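Local coordinates for protein Rab GDP-dissociation inhibitor (Saccharomyces cerevisiae, PDB 3CPI) that inhibits GDP release from Rab GTPases such as SEC4, is essential for yeast secretion, and extracts GDP-bound YPT7 from vacuolar membranes, at residues Phe110-Gly115 with Tyr227-Tyr232; Thr304-Ile309 with Ser365-Thr370; Ala311-Asn316 with Gly385-Lys390; Asp264-Lys269 with Glu276-Lys281. All coordinates share one frame; numbering follows the deposited sequence.

Interaction 1. Residues Phe110-Gly115 with Tyr227-Tyr232; sequences FKQVSG and YGKSPY
Val113 N gives a nearly straight hydrogen bond of 2.8 Å to Tyr232 O, where the end of strand 110-112 meets the first residue of strand 232-235. The donor is tilted from the carbonyl plane. Beside this bond, Val113 CB packs on Tyr232 CB. Ser230 points back at the same strand, and its OG donates to Val113 O at 2.7 Å, from above the carbonyl plane. OG sits between the backbone N and the carbonyl carbon (chi1 88°). There it also accepts from Tyr232 N, 3.1 Å from Ser230 OG. This closes an ST turn, so one hydroxyl both shapes the turn and ties it to the strand.

The turn follows helix 210-227, and Gly228, with its positive phi, takes the chain out of that helix. Gln112 reaches into this exit, at the edge of a region that interacts with YPT1 (106-112). Its OE1 accepts two backbone N-H groups. Lys229 N lies in the carbonyl plane on a lone pair, 2.9 Å from Gln112 OE1. Ser230 N comes from above that plane, at 3.2 Å from OE1. These two bonds fix the turn of the amide. The amide NE2 lies against the aliphatic chain of Lys229, 3.3 Å from its CD, and the two side chains meet at about a right angle. Gln112 CG approaches the Tyr227 ring obliquely, 3.7 Å from CD1. A water joins Ser114 OG to Lys229 NZ. Ser114 OG also bonds to Asp326, and Ser114 N to Ser327 OG.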
loop_
_atom_site.group_PDB
_atom_site.type_symbol
_atom_site.label_atom_id
_atom_site.label_comp_id
_atom_site.label_asym_id
_atom_site.label_seq_id
_atom_site.Cartn_x
_atom_site.Cartn_y
_atom_site.Cartn_z
ATOM N N PHE A 110 14.440 -1.981 -3.678
ATOM C CA PHE A 110 13.690 -0.936 -2.990
ATOM C C PHE A 110 14.574 0.261 -2.700
ATOM O O PHE A 110 15.612 0.133 -2.047
ATOM C CB PHE A 110 13.051 -1.472 -1.707
ATOM C CG PHE A 110 11.819 -2.300 -1.951
ATOM C CD1 PHE A 110 10.570 -1.690 -2.067
ATOM C CD2 PHE A 110 11.906 -3.683 -2.078
ATOM C CE1 PHE A 110 9.427 -2.444 -2.298
ATOM C CE2 PHE A 110 10.765 -4.456 -2.312
ATOM C CZ PHE A 110 9.523 -3.838 -2.426
ATOM N N LYS A 111 14.163 1.419 -3.210
ATOM C CA LYS A 111 14.877 2.664 -2.969
ATOM C C LYS A 111 14.047 3.598 -2.086
ATOM O O LYS A 111 12.814 3.657 -2.199
ATOM C CB LYS A 111 15.265 3.355 -4.289
ATOM C CG LYS A 111 15.957 4.724 -4.096
ATOM C CD LYS A 111 16.020 5.541 -5.385
ATOM C CE LYS A 111 16.559 6.935 -5.135
ATOM N NZ LYS A 111 15.546 7.828 -4.478
ATOM N N GLN A 112 14.754 4.310 -1.208
ATOM C CA GLN A 112 14.188 5.315 -0.324
ATOM C C GLN A 112 13.317 6.340 -1.039
ATOM O O GLN A 112 13.678 6.854 -2.092
ATOM C CB GLN A 112 15.310 6.059 0.407
ATOM C CG GLN A 112 15.348 5.841 1.906
ATOM C CD GLN A 112 15.797 7.092 2.678
ATOM O OE1 GLN A 112 15.290 7.376 3.771
ATOM N NE2 GLN A 112 16.749 7.835 2.115
ATOM N N VAL A 113 12.162 6.619 -0.444
ATOM C CA VAL A 113 11.339 7.755 -0.820
ATOM C C VAL A 113 11.913 8.969 -0.087
ATOM O O VAL A 113 12.285 8.880 1.088
ATOM C CB VAL A 113 9.846 7.491 -0.472
ATOM C CG1 VAL A 113 9.031 8.781 -0.401
ATOM C CG2 VAL A 113 9.247 6.519 -1.480
ATOM N N SER A 114 11.995 10.092 -0.788
ATOM C CA SER A 114 12.756 11.246 -0.302
ATOM C C SER A 114 12.125 12.054 0.838
ATOM O O SER A 114 12.842 12.706 1.602
ATOM C CB SER A 114 13.150 12.154 -1.467
ATOM O OG SER A 114 14.105 11.497 -2.287
ATOM N N GLY A 115 10.803 12.007 0.966
ATOM C CA GLY A 115 10.125 12.810 1.973
ATOM C C GLY A 115 8.826 12.233 2.492
ATOM O O GLY A 115 8.249 11.313 1.898
ATOM N N TYR A 227 17.498 4.986 6.762
ATOM C CA TYR A 227 18.223 5.611 5.657
ATOM C C TYR A 227 18.253 7.145 5.710
ATOM O O TYR A 227 18.991 7.771 4.944
ATOM C CB TYR A 227 17.690 5.136 4.302
ATOM C CG TYR A 227 17.639 3.634 4.093
ATOM C CD1 TYR A 227 16.415 2.965 4.048
ATOM C CD2 TYR A 227 18.809 2.889 3.906
ATOM C CE1 TYR A 227 16.351 1.590 3.838
ATOM C CE2 TYR A 227 18.760 1.511 3.697
ATOM C CZ TYR A 227 17.525 0.866 3.660
ATOM O OH TYR A 227 17.459 -0.502 3.452
ATOM N N GLY A 228 17.445 7.745 6.584
ATOM C CA GLY A 228 17.575 9.173 6.893
ATOM C C GLY A 228 16.598 10.189 6.314
ATOM O O GLY A 228 16.531 11.324 6.807
ATOM N N LYS A 229 15.837 9.813 5.285
ATOM C CA LYS A 229 14.984 10.793 4.586
ATOM C C LYS A 229 13.482 10.648 4.846
ATOM O O LYS A 229 12.783 11.642 5.032
ATOM C CB LYS A 229 15.266 10.791 3.081
ATOM C CG LYS A 229 16.629 11.347 2.699
ATOM C CD LYS A 229 16.961 11.039 1.244
ATOM C CE LYS A 229 18.461 10.810 1.062
ATOM N NZ LYS A 229 18.798 10.230 -0.278
ATOM N N SER A 230 12.992 9.413 4.820
ATOM C CA SER A 230 11.600 9.112 5.145
ATOM C C SER A 230 11.519 7.648 5.580
ATOM O O SER A 230 12.503 6.914 5.449
ATOM C CB SER A 230 10.679 9.391 3.945
ATOM O OG SER A 230 10.587 8.262 3.097
ATOM N N PRO A 231 10.359 7.215 6.110
ATOM C CA PRO A 231 10.248 5.814 6.498
ATOM C C PRO A 231 9.879 4.882 5.341
ATOM O O PRO A 231 9.782 3.680 5.547
ATOM C CB PRO A 231 9.119 5.839 7.532
ATOM C CG PRO A 231 8.252 6.980 7.118
ATOM C CD PRO A 231 9.116 7.968 6.388
ATOM N N TYR A 232 9.707 5.432 4.138
ATOM C CA TYR A 232 9.067 4.720 3.034
ATOM C C TYR A 232 10.024 4.287 1.946
ATOM O O TYR A 232 10.930 5.039 1.573
ATOM C CB TYR A 232 7.966 5.581 2.408
ATOM C CG TYR A 232 6.900 5.967 3.394
ATOM C CD1 TYR A 232 6.076 4.993 3.958
ATOM C CD2 TYR A 232 6.721 7.303 3.782
ATOM C CE1 TYR A 232 5.109 5.324 4.874
ATOM C CE2 TYR A 232 5.739 7.648 4.701
ATOM C CZ TYR A 232 4.945 6.645 5.247
ATOM O OH TYR A 232 3.973 6.935 6.152
HETATM O O HOH W 1 16.158 9.461 -1.564
#

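Interaction 2. Residues Thr304-Ile309 with Ser365-Thr370; sequences TGQRVI and STIIET
Arg307 O takes a nearly straight hydrogen bond from Ile368 N at 2.9 Å. The CA of Ile367 also approaches this oxygen, in a CA-H...O contact. Further along, Ile309 and Thr366 form an antiparallel hydrogen-bonded pair, with Ile309 N 3.1 Å from Thr366 O. Val308 and Ile367 form the adjoining non-hydrogen-bonded pair.

Ile368 carries much of the side-chain contact. Its CD1 lies over one face of the Arg307 guanidinium, toward the rim, and is 3.9 Å from Arg307 CB. The Arg307 chain bends at chi3 (67°), which brings the guanidinium back beside the isoleucine. Ile368 CG1 packs against Ile309 CG2 at 4.0 Å. On the other face of the sheet, Ile367 CG2 and CG1 both lie 3.9 Å from Gln306 OE1, and its CD1 reaches the CB of Val308. An alanine in place of Ile367 would probably take away the apolar branches lying against Gln306 OE1 and Val308 CB and open a gap beside them. Two waters bridge the segments where the strands part. One joins Arg307 N to Ile368 O. The other joins Arg307 NH1 to Thr370 O.

The contact lies within a large mixed sheet. Strand 389-400 flanks 301-315 and strand 343-349 flanks 360-367, while Pro373 of helix 373-376 touches both Ile309 and Ile368.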
loop_
_atom_site.group_PDB
_atom_site.type_symbol
_atom_site.label_atom_id
_atom_site.label_comp_id
_atom_site.label_asym_id
_atom_site.label_seq_id
_atom_site.Cartn_x
_atom_site.Cartn_y
_atom_site.Cartn_z
ATOM N N THR A 304 -17.946 -3.681 0.105
ATOM C CA THR A 304 -17.761 -3.045 1.397
ATOM C C THR A 304 -18.664 -1.816 1.508
ATOM O O THR A 304 -18.815 -1.241 2.587
ATOM C CB THR A 304 -16.302 -2.555 1.579
ATOM O OG1 THR A 304 -15.973 -1.654 0.513
ATOM C CG2 THR A 304 -15.311 -3.715 1.585
ATOM N N GLY A 305 -19.253 -1.409 0.388
ATOM C CA GLY A 305 -19.941 -0.129 0.299
ATOM C C GLY A 305 -18.998 0.981 -0.145
ATOM O O GLY A 305 -19.439 2.062 -0.524
ATOM N N GLN A 306 -17.696 0.701 -0.107
ATOM C CA GLN A 306 -16.679 1.703 -0.409
ATOM C C GLN A 306 -16.289 1.771 -1.883
ATOM O O GLN A 306 -16.126 0.752 -2.548
ATOM C CB GLN A 306 -15.426 1.473 0.444
ATOM C CG GLN A 306 -15.608 1.797 1.918
ATOM C CD GLN A 306 -14.309 1.684 2.704
ATOM O OE1 GLN A 306 -13.985 2.557 3.513
ATOM N NE2 GLN A 306 -13.563 0.605 2.474
ATOM N N ARG A 307 -16.154 2.995 -2.379
ATOM C CA ARG A 307 -15.557 3.254 -3.682
ATOM C C ARG A 307 -14.368 4.187 -3.497
ATOM O O ARG A 307 -14.416 5.111 -2.685
ATOM C CB ARG A 307 -16.579 3.869 -4.639
ATOM C CG ARG A 307 -17.641 2.884 -5.094
ATOM C CD ARG A 307 -18.951 3.566 -5.452
ATOM N NE ARG A 307 -18.835 4.420 -6.633
ATOM C CZ ARG A 307 -19.028 5.737 -6.631
ATOM N NH1 ARG A 307 -19.362 6.370 -5.508
ATOM N NH2 ARG A 307 -18.897 6.421 -7.760
ATOM N N VAL A 308 -13.307 3.936 -4.254
ATOM C CA VAL A 308 -12.091 4.756 -4.203
ATOM C C VAL A 308 -11.873 5.527 -5.517
ATOM O O VAL A 308 -11.993 4.965 -6.614
ATOM C CB VAL A 308 -10.840 3.887 -3.856
ATOM C CG1 VAL A 308 -10.693 2.717 -4.838
ATOM C CG2 VAL A 308 -9.557 4.731 -3.800
ATOM N N ILE A 309 -11.585 6.818 -5.405
ATOM C CA ILE A 309 -11.141 7.581 -6.564
ATOM C C ILE A 309 -9.620 7.703 -6.543
ATOM O O ILE A 309 -9.035 8.051 -5.509
ATOM C CB ILE A 309 -11.822 8.976 -6.691
ATOM C CG1 ILE A 309 -11.393 9.652 -8.007
ATOM C CG2 ILE A 309 -11.561 9.857 -5.437
ATOM C CD1 ILE A 309 -12.122 10.945 -8.331
ATOM N N SER A 365 -5.464 9.578 -3.972
ATOM C CA SER A 365 -6.483 8.577 -3.661
ATOM C C SER A 365 -7.221 8.854 -2.353
ATOM O O SER A 365 -6.629 9.311 -1.365
ATOM C CB SER A 365 -5.860 7.182 -3.620
ATOM O OG SER A 365 -4.789 7.155 -2.705
ATOM N N THR A 366 -8.521 8.570 -2.363
ATOM C CA THR A 366 -9.360 8.658 -1.171
ATOM C C THR A 366 -10.636 7.839 -1.330
ATOM O O THR A 366 -11.031 7.501 -2.450
ATOM C CB THR A 366 -9.722 10.121 -0.816
ATOM O OG1 THR A 366 -10.180 10.177 0.540
ATOM C CG2 THR A 366 -10.814 10.685 -1.751
ATOM N N ILE A 367 -11.271 7.526 -0.200
ATOM C CA ILE A 367 -12.594 6.911 -0.186
ATOM C C ILE A 367 -13.637 7.995 -0.488
ATOM O O ILE A 367 -13.687 9.028 0.185
ATOM C CB ILE A 367 -12.901 6.208 1.178
ATOM C CG1 ILE A 367 -11.883 5.094 1.473
ATOM C CG2 ILE A 367 -14.325 5.633 1.208
ATOM C CD1 ILE A 367 -11.872 3.959 0.444
ATOM N N ILE A 368 -14.456 7.750 -1.507
ATOM C CA ILE A 368 -15.484 8.697 -1.937
ATOM C C ILE A 368 -16.601 8.819 -0.901
ATOM O O ILE A 368 -17.103 7.811 -0.397
ATOM C CB ILE A 368 -16.095 8.270 -3.298
ATOM C CG1 ILE A 368 -15.023 8.270 -4.383
ATOM C CG2 ILE A 368 -17.300 9.147 -3.683
ATOM C CD1 ILE A 368 -15.408 7.461 -5.580
ATOM N N GLU A 369 -16.978 10.060 -0.598
ATOM C CA GLU A 369 -18.106 10.343 0.289
ATOM C C GLU A 369 -19.120 11.356 -0.278
ATOM O O GLU A 369 -20.016 11.796 0.443
ATOM C CB GLU A 369 -17.606 10.804 1.663
ATOM C CG GLU A 369 -16.846 12.123 1.649
ATOM C CD GLU A 369 -16.308 12.489 3.018
ATOM O OE1 GLU A 369 -16.745 13.528 3.566
ATOM O OE2 GLU A 369 -15.463 11.728 3.550
ATOM N N THR A 370 -18.982 11.728 -1.552
ATOM C CA THR A 370 -19.945 12.641 -2.192
ATOM C C THR A 370 -20.387 12.153 -3.573
ATOM O O THR A 370 -19.789 11.235 -4.144
ATOM C CB THR A 370 -19.394 14.092 -2.357
ATOM O OG1 THR A 370 -18.493 14.148 -3.469
ATOM C CG2 THR A 370 -18.702 14.606 -1.088
HETATM O O HOH W 2 -17.316 5.296 -0.952
HETATM O O HOH W 3 -20.435 9.071 -5.802
#

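Interaction 3. Residues Ala311-Asn316 with Gly385-Lys390; sequences AICILN and GPIEEK
The end of strand 301-315 pairs here with the chain running into strand 389-400, an antiparallel edge of the large mixed sheet. Ile314 makes both direct backbone hydrogen bonds. Its N donates to Glu389 O at 2.9 Å, and Glu388 N donates to Ile314 O, also at 2.9 Å. Cys313 and Lys390 form a non-hydrogen-bonded pair. Cys313 SG meets the CG of Lys390 at 4.1 Å.

Ile387 holds two neighbours with different branches. Its CG2 packs on Cys313 CB at 3.9 Å. Its CG1 meets Leu315 CD2 at 3.8 Å, and these two side chains cross obliquely. Strand 301-315 is a shared member of the sheet, since on its far flank it also bonds to strand 360-367. Phe381 of helix 378-381 covers Cys313 and Ile387, and Leu53 of helix 53-60 touches Ile314.

At the outer end, Asn316 and Glu388 stack their flat groups, with the amide and carboxylate planes 17° apart. Glu388 CG lies 3.4 Å from Asn316 OD1. The Glu388 chain bends at chi2 (-42°), which sets CG over the amide and the carboxylate alongside, offset toward ND2. A water accepts from Asn316 N and donates to Pro386 O and to Glu388 OE2, 2.9 Å away. An alanine at Glu388 would probably leave this water with one partner fewer and the Asn316 amide without the group stacked on it. Glu389, on the face of Ile314, makes a salt bridge with Lys61.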
loop_
_atom_site.group_PDB
_atom_site.type_symbol
_atom_site.label_atom_id
_atom_site.label_comp_id
_atom_site.label_asym_id
_atom_site.label_seq_id
_atom_site.Cartn_x
_atom_site.Cartn_y
_atom_site.Cartn_z
ATOM N N ALA A 311 -6.503 9.525 -8.862
ATOM C CA ALA A 311 -6.109 10.438 -9.931
ATOM C C ALA A 311 -4.602 10.378 -10.129
ATOM O O ALA A 311 -3.839 10.848 -9.284
ATOM C CB ALA A 311 -6.552 11.856 -9.615
ATOM N N ILE A 312 -4.178 9.772 -11.233
ATOM C CA ILE A 312 -2.766 9.755 -11.611
ATOM C C ILE A 312 -2.454 11.050 -12.377
ATOM O O ILE A 312 -2.931 11.258 -13.499
ATOM C CB ILE A 312 -2.400 8.507 -12.459
ATOM C CG1 ILE A 312 -2.716 7.214 -11.695
ATOM C CG2 ILE A 312 -0.925 8.541 -12.864
ATOM C CD1 ILE A 312 -2.454 5.922 -12.477
ATOM N N CYS A 313 -1.677 11.926 -11.753
ATOM C CA CYS A 313 -1.340 13.222 -12.349
ATOM C C CYS A 313 0.101 13.223 -12.837
ATOM O O CYS A 313 0.982 12.644 -12.193
ATOM C CB CYS A 313 -1.551 14.360 -11.347
ATOM S SG CYS A 313 -3.174 14.378 -10.570
ATOM N N ILE A 314 0.327 13.860 -13.984
ATOM C CA ILE A 314 1.680 14.056 -14.498
ATOM C C ILE A 314 2.065 15.521 -14.349
ATOM O O ILE A 314 1.284 16.416 -14.678
ATOM C CB ILE A 314 1.825 13.625 -15.972
ATOM C CG1 ILE A 314 1.495 12.137 -16.133
ATOM C CG2 ILE A 314 3.250 13.907 -16.473
ATOM C CD1 ILE A 314 1.504 11.647 -17.576
ATOM N N LEU A 315 3.269 15.746 -13.836
ATOM C CA LEU A 315 3.802 17.087 -13.638
ATOM C C LEU A 315 5.135 17.228 -14.380
ATOM O O LEU A 315 5.819 16.229 -14.624
ATOM C CB LEU A 315 3.998 17.366 -12.141
ATOM C CG LEU A 315 3.000 16.823 -11.102
ATOM C CD1 LEU A 315 3.530 17.093 -9.710
ATOM C CD2 LEU A 315 1.573 17.391 -11.262
ATOM N N ASN A 316 5.486 18.465 -14.738
ATOM C CA ASN A 316 6.778 18.795 -15.369
ATOM C C ASN A 316 7.747 19.454 -14.388
ATOM O O ASN A 316 8.818 19.941 -14.778
ATOM C CB ASN A 316 6.567 19.739 -16.563
ATOM C CG ASN A 316 5.975 19.037 -17.775
ATOM O OD1 ASN A 316 5.739 17.820 -17.762
ATOM N ND2 ASN A 316 5.726 19.807 -18.836
ATOM N N GLY A 385 0.534 22.317 -8.009
ATOM C CA GLY A 385 0.818 23.335 -9.018
ATOM C C GLY A 385 0.250 22.904 -10.367
ATOM O O GLY A 385 -0.625 22.032 -10.418
ATOM N N PRO A 386 0.740 23.507 -11.471
ATOM C CA PRO A 386 0.249 23.164 -12.813
ATOM C C PRO A 386 0.346 21.668 -13.109
ATOM O O PRO A 386 1.389 21.057 -12.891
ATOM C CB PRO A 386 1.178 23.955 -13.745
ATOM C CG PRO A 386 1.658 25.099 -12.915
ATOM C CD PRO A 386 1.774 24.559 -11.513
ATOM N N ILE A 387 -0.748 21.091 -13.593
ATOM C CA ILE A 387 -0.810 19.658 -13.884
ATOM C C ILE A 387 -0.950 19.456 -15.390
ATOM O O ILE A 387 -1.834 20.042 -16.010
ATOM C CB ILE A 387 -1.985 18.980 -13.120
ATOM C CG1 ILE A 387 -1.786 19.121 -11.600
ATOM C CG2 ILE A 387 -2.131 17.510 -13.526
ATOM C CD1 ILE A 387 -3.056 18.989 -10.775
ATOM N N GLU A 388 -0.076 18.634 -15.966
ATOM C CA GLU A 388 -0.074 18.379 -17.407
ATOM C C GLU A 388 -1.189 17.447 -17.877
ATOM O O GLU A 388 -1.807 17.704 -18.912
ATOM C CB GLU A 388 1.286 17.848 -17.878
ATOM C CG GLU A 388 2.451 18.832 -17.730
ATOM C CD GLU A 388 2.101 20.266 -18.138
ATOM O OE1 GLU A 388 1.590 20.473 -19.268
ATOM O OE2 GLU A 388 2.339 21.187 -17.318
ATOM N N GLU A 389 -1.435 16.368 -17.131
ATOM C CA GLU A 389 -2.530 15.441 -17.441
ATOM C C GLU A 389 -2.991 14.640 -16.225
ATOM O O GLU A 389 -2.173 14.222 -15.400
ATOM C CB GLU A 389 -2.129 14.477 -18.564
ATOM C CG GLU A 389 -3.312 13.807 -19.266
ATOM C CD GLU A 389 -4.185 14.796 -20.020
ATOM O OE1 GLU A 389 -3.776 15.242 -21.111
ATOM O OE2 GLU A 389 -5.281 15.130 -19.517
ATOM N N LYS A 390 -4.305 14.423 -16.141
ATOM C CA LYS A 390 -4.919 13.589 -15.102
ATOM C C LYS A 390 -5.500 12.315 -15.702
ATOM O O LYS A 390 -6.149 12.361 -16.745
ATOM C CB LYS A 390 -6.035 14.347 -14.386
ATOM C CG LYS A 390 -5.598 15.581 -13.643
ATOM C CD LYS A 390 -6.804 16.286 -13.062
ATOM C CE LYS A 390 -6.420 17.605 -12.434
ATOM N NZ LYS A 390 -7.610 18.280 -11.852
HETATM O O HOH W 4 3.318 20.220 -14.711
#

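Interaction 4. Residues Asp264-Lys269 with Glu276-Lys281; sequences DEVLYK and EGVKTK
Glu276 reaches across the hairpin to Leu267 and beyond. Its CB lies 3.4 Å from Leu267 O. CG stands anti to the backbone N (chi1 -178°), and the chain runs on extended. At the tip the two oxygens part company. OE2 lies 4.0 Å from Leu267 CB; Tyr268 O is near as well, but both oxygens are acceptors and no bond forms. OE1 meets Lys269 CD at 3.6 Å, and the two side chains cross at about a right angle. Lys269 NZ stays beyond salt-bridge distance. A water spans the charges, accepting from Lys269 NZ and bonding only weakly to Glu276 OE1.

The strands 265-268 and 276-280 are antiparallel arms of a beta hairpin, and each end carries a classic beta bulge. At one, Glu276 and Gly277 both face Leu267. Glu276 N bonds to Leu267 O at 2.8 Å, while the bond from Gly277 N to the same oxygen is weak. Leu267 N donates to Gly277 O. At the other bulge, Asp264 and Glu265 both face Lys279. Asp264 N bonds to Lys279 O at 2.8 Å and Glu265 N only weakly. In return, Lys279 N donates to Glu265 O, also at 2.8 Å. Val266 and Val278 pair on the face that Phe297 and Ile263 cover. Leu267 lies on the other face, with its CG over the Gly277 carbonyl.

Lys279 bends at chi3 and chi4, bringing NZ to 3.8 Å from Asp264 OD2, a long salt bridge. The charged groups are thus spaced out and partly bridged by water, so the backbone bonds are likely to hold this hairpin more than its ion pairs do.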
loop_
_atom_site.group_PDB
_atom_site.type_symbol
_atom_site.label_atom_id
_atom_site.label_comp_id
_atom_site.label_asym_id
_atom_site.label_seq_id
_atom_site.Cartn_x
_atom_site.Cartn_y
_atom_site.Cartn_z
ATOM N N ASP A 264 -12.053 -21.612 -17.564
ATOM C CA ASP A 264 -13.258 -21.964 -18.306
ATOM C C ASP A 264 -14.342 -22.403 -17.331
ATOM O O ASP A 264 -15.506 -22.021 -17.476
ATOM C CB ASP A 264 -12.976 -23.064 -19.340
ATOM C CG ASP A 264 -11.953 -22.644 -20.393
ATOM O OD1 ASP A 264 -12.033 -21.508 -20.912
ATOM O OD2 ASP A 264 -11.068 -23.468 -20.710
ATOM N N GLU A 265 -13.934 -23.192 -16.336
ATOM C CA GLU A 265 -14.820 -23.684 -15.288
ATOM C C GLU A 265 -14.041 -23.989 -14.010
ATOM O O GLU A 265 -12.889 -24.428 -14.066
ATOM C CB GLU A 265 -15.554 -24.949 -15.755
ATOM C CG GLU A 265 -16.662 -25.407 -14.813
ATOM C CD GLU A 265 -17.286 -26.722 -15.225
ATOM O OE1 GLU A 265 -16.646 -27.783 -15.030
ATOM O OE2 GLU A 265 -18.428 -26.689 -15.732
ATOM N N VAL A 266 -14.686 -23.755 -12.867
ATOM C CA VAL A 266 -14.152 -24.138 -11.561
ATOM C C VAL A 266 -14.804 -25.447 -11.128
ATOM O O VAL A 266 -16.029 -25.579 -11.151
ATOM C CB VAL A 266 -14.389 -23.035 -10.478
ATOM C CG1 VAL A 266 -13.811 -23.454 -9.129
ATOM C CG2 VAL A 266 -13.784 -21.708 -10.913
ATOM N N LEU A 267 -13.980 -26.415 -10.741
ATOM C CA LEU A 267 -14.473 -27.726 -10.339
ATOM C C LEU A 267 -14.669 -27.792 -8.834
ATOM O O LEU A 267 -13.816 -27.336 -8.069
ATOM C CB LEU A 267 -13.518 -28.841 -10.786
ATOM C CG LEU A 267 -13.070 -28.941 -12.249
ATOM C CD1 LEU A 267 -11.981 -29.995 -12.367
ATOM C CD2 LEU A 267 -14.224 -29.255 -13.197
ATOM N N TYR A 268 -15.799 -28.369 -8.430
ATOM C CA TYR A 268 -16.147 -28.546 -7.025
ATOM C C TYR A 268 -16.437 -30.020 -6.727
ATOM O O TYR A 268 -16.935 -30.750 -7.590
ATOM C CB TYR A 268 -17.379 -27.711 -6.675
ATOM C CG TYR A 268 -17.274 -26.234 -6.993
ATOM C CD1 TYR A 268 -17.706 -25.732 -8.222
ATOM C CD2 TYR A 268 -16.762 -25.335 -6.055
ATOM C CE1 TYR A 268 -17.622 -24.371 -8.515
ATOM C CE2 TYR A 268 -16.675 -23.968 -6.335
ATOM C CZ TYR A 268 -17.105 -23.493 -7.567
ATOM O OH TYR A 268 -17.018 -22.144 -7.854
ATOM N N LYS A 269 -16.130 -30.450 -5.506
ATOM C CA LYS A 269 -16.441 -31.807 -5.057
ATOM C C LYS A 269 -17.958 -32.011 -5.006
ATOM O O LYS A 269 -18.708 -31.051 -4.804
ATOM C CB LYS A 269 -15.832 -32.068 -3.682
ATOM C CG LYS A 269 -14.331 -31.847 -3.593
ATOM C CD LYS A 269 -13.553 -33.143 -3.756
ATOM C CE LYS A 269 -12.139 -32.997 -3.207
ATOM N NZ LYS A 269 -11.424 -34.306 -3.110
ATOM N N GLU A 276 -12.082 -28.164 -5.998
ATOM C CA GLU A 276 -11.414 -29.353 -6.523
ATOM C C GLU A 276 -10.288 -28.974 -7.487
ATOM O O GLU A 276 -9.177 -29.503 -7.397
ATOM C CB GLU A 276 -12.433 -30.275 -7.205
ATOM C CG GLU A 276 -11.862 -31.574 -7.750
ATOM C CD GLU A 276 -12.937 -32.613 -8.028
ATOM O OE1 GLU A 276 -12.955 -33.640 -7.315
ATOM O OE2 GLU A 276 -13.768 -32.401 -8.941
ATOM N N GLY A 277 -10.584 -28.051 -8.399
ATOM C CA GLY A 277 -9.631 -27.628 -9.419
ATOM C C GLY A 277 -10.264 -26.736 -10.466
ATOM O O GLY A 277 -11.378 -26.247 -10.276
ATOM N N VAL A 278 -9.553 -26.521 -11.572
ATOM C CA VAL A 278 -10.029 -25.643 -12.651
ATOM C C VAL A 278 -9.845 -26.254 -14.044
ATOM O O VAL A 278 -8.942 -27.068 -14.262
ATOM C CB VAL A 278 -9.361 -24.225 -12.615
ATOM C CG1 VAL A 278 -9.864 -23.405 -11.423
ATOM C CG2 VAL A 278 -7.831 -24.327 -12.618
ATOM N N LYS A 279 -10.706 -25.841 -14.975
ATOM C CA LYS A 279 -10.632 -26.269 -16.369
ATOM C C LYS A 279 -10.108 -25.127 -17.242
ATOM O O LYS A 279 -10.655 -24.020 -17.226
ATOM C CB LYS A 279 -12.009 -26.740 -16.861
ATOM C CG LYS A 279 -11.968 -27.610 -18.120
ATOM C CD LYS A 279 -13.364 -28.002 -18.636
ATOM C CE LYS A 279 -13.987 -26.924 -19.535
ATOM N NZ LYS A 279 -13.197 -26.656 -20.777
ATOM N N THR A 280 -9.043 -25.403 -17.994
ATOM C CA THR A 280 -8.405 -24.399 -18.857
ATOM C C THR A 280 -8.207 -24.892 -20.297
ATOM O O THR A 280 -8.473 -26.058 -20.610
ATOM C CB THR A 280 -7.032 -23.961 -18.298
ATOM O OG1 THR A 280 -6.150 -25.092 -18.247
ATOM C CG2 THR A 280 -7.170 -23.346 -16.901
ATOM N N LYS A 281 -7.736 -23.995 -21.165
ATOM C CA LYS A 281 -7.367 -24.358 -22.535
ATOM C C LYS A 281 -6.086 -25.195 -22.543
ATOM O O LYS A 281 -5.758 -25.828 -23.546
ATOM C CB LYS A 281 -7.219 -23.111 -23.423
ATOM C CG LYS A 281 -6.003 -22.236 -23.119
ATOM C CD LYS A 281 -6.092 -20.886 -23.815
ATOM C CE LYS A 281 -4.843 -20.051 -23.549
ATOM N NZ LYS A 281 -4.823 -18.770 -24.328
HETATM O O HOH W 5 -8.468 -21.293 -20.906
HETATM O O HOH W 6 -10.071 -34.355 -5.770
#

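Overall arrangement
Interactions 1, 2 and 3 all reach the large mixed sheet, and interaction 4 belongs to a separate three-stranded sheet. Interactions 2 and 3 share strand 301-315. Interaction 2 pairs it with 360-367, and interaction 3 with the chain entering 389-400, so the strand is flanked by both. Interaction 1 joins the sheet to the exit of a helix, and its grip is mostly polar, through one backbone bond, one amide and one hydroxyl. Interactions 2 and 3 mix backbone pairing with isoleucine packing and waters at the margins. The first three each combine buried with exposed residues. Interaction 4 lies farthest out, about 32 Å from the chain centre, and is the richest in charged side chains, most of them exposed.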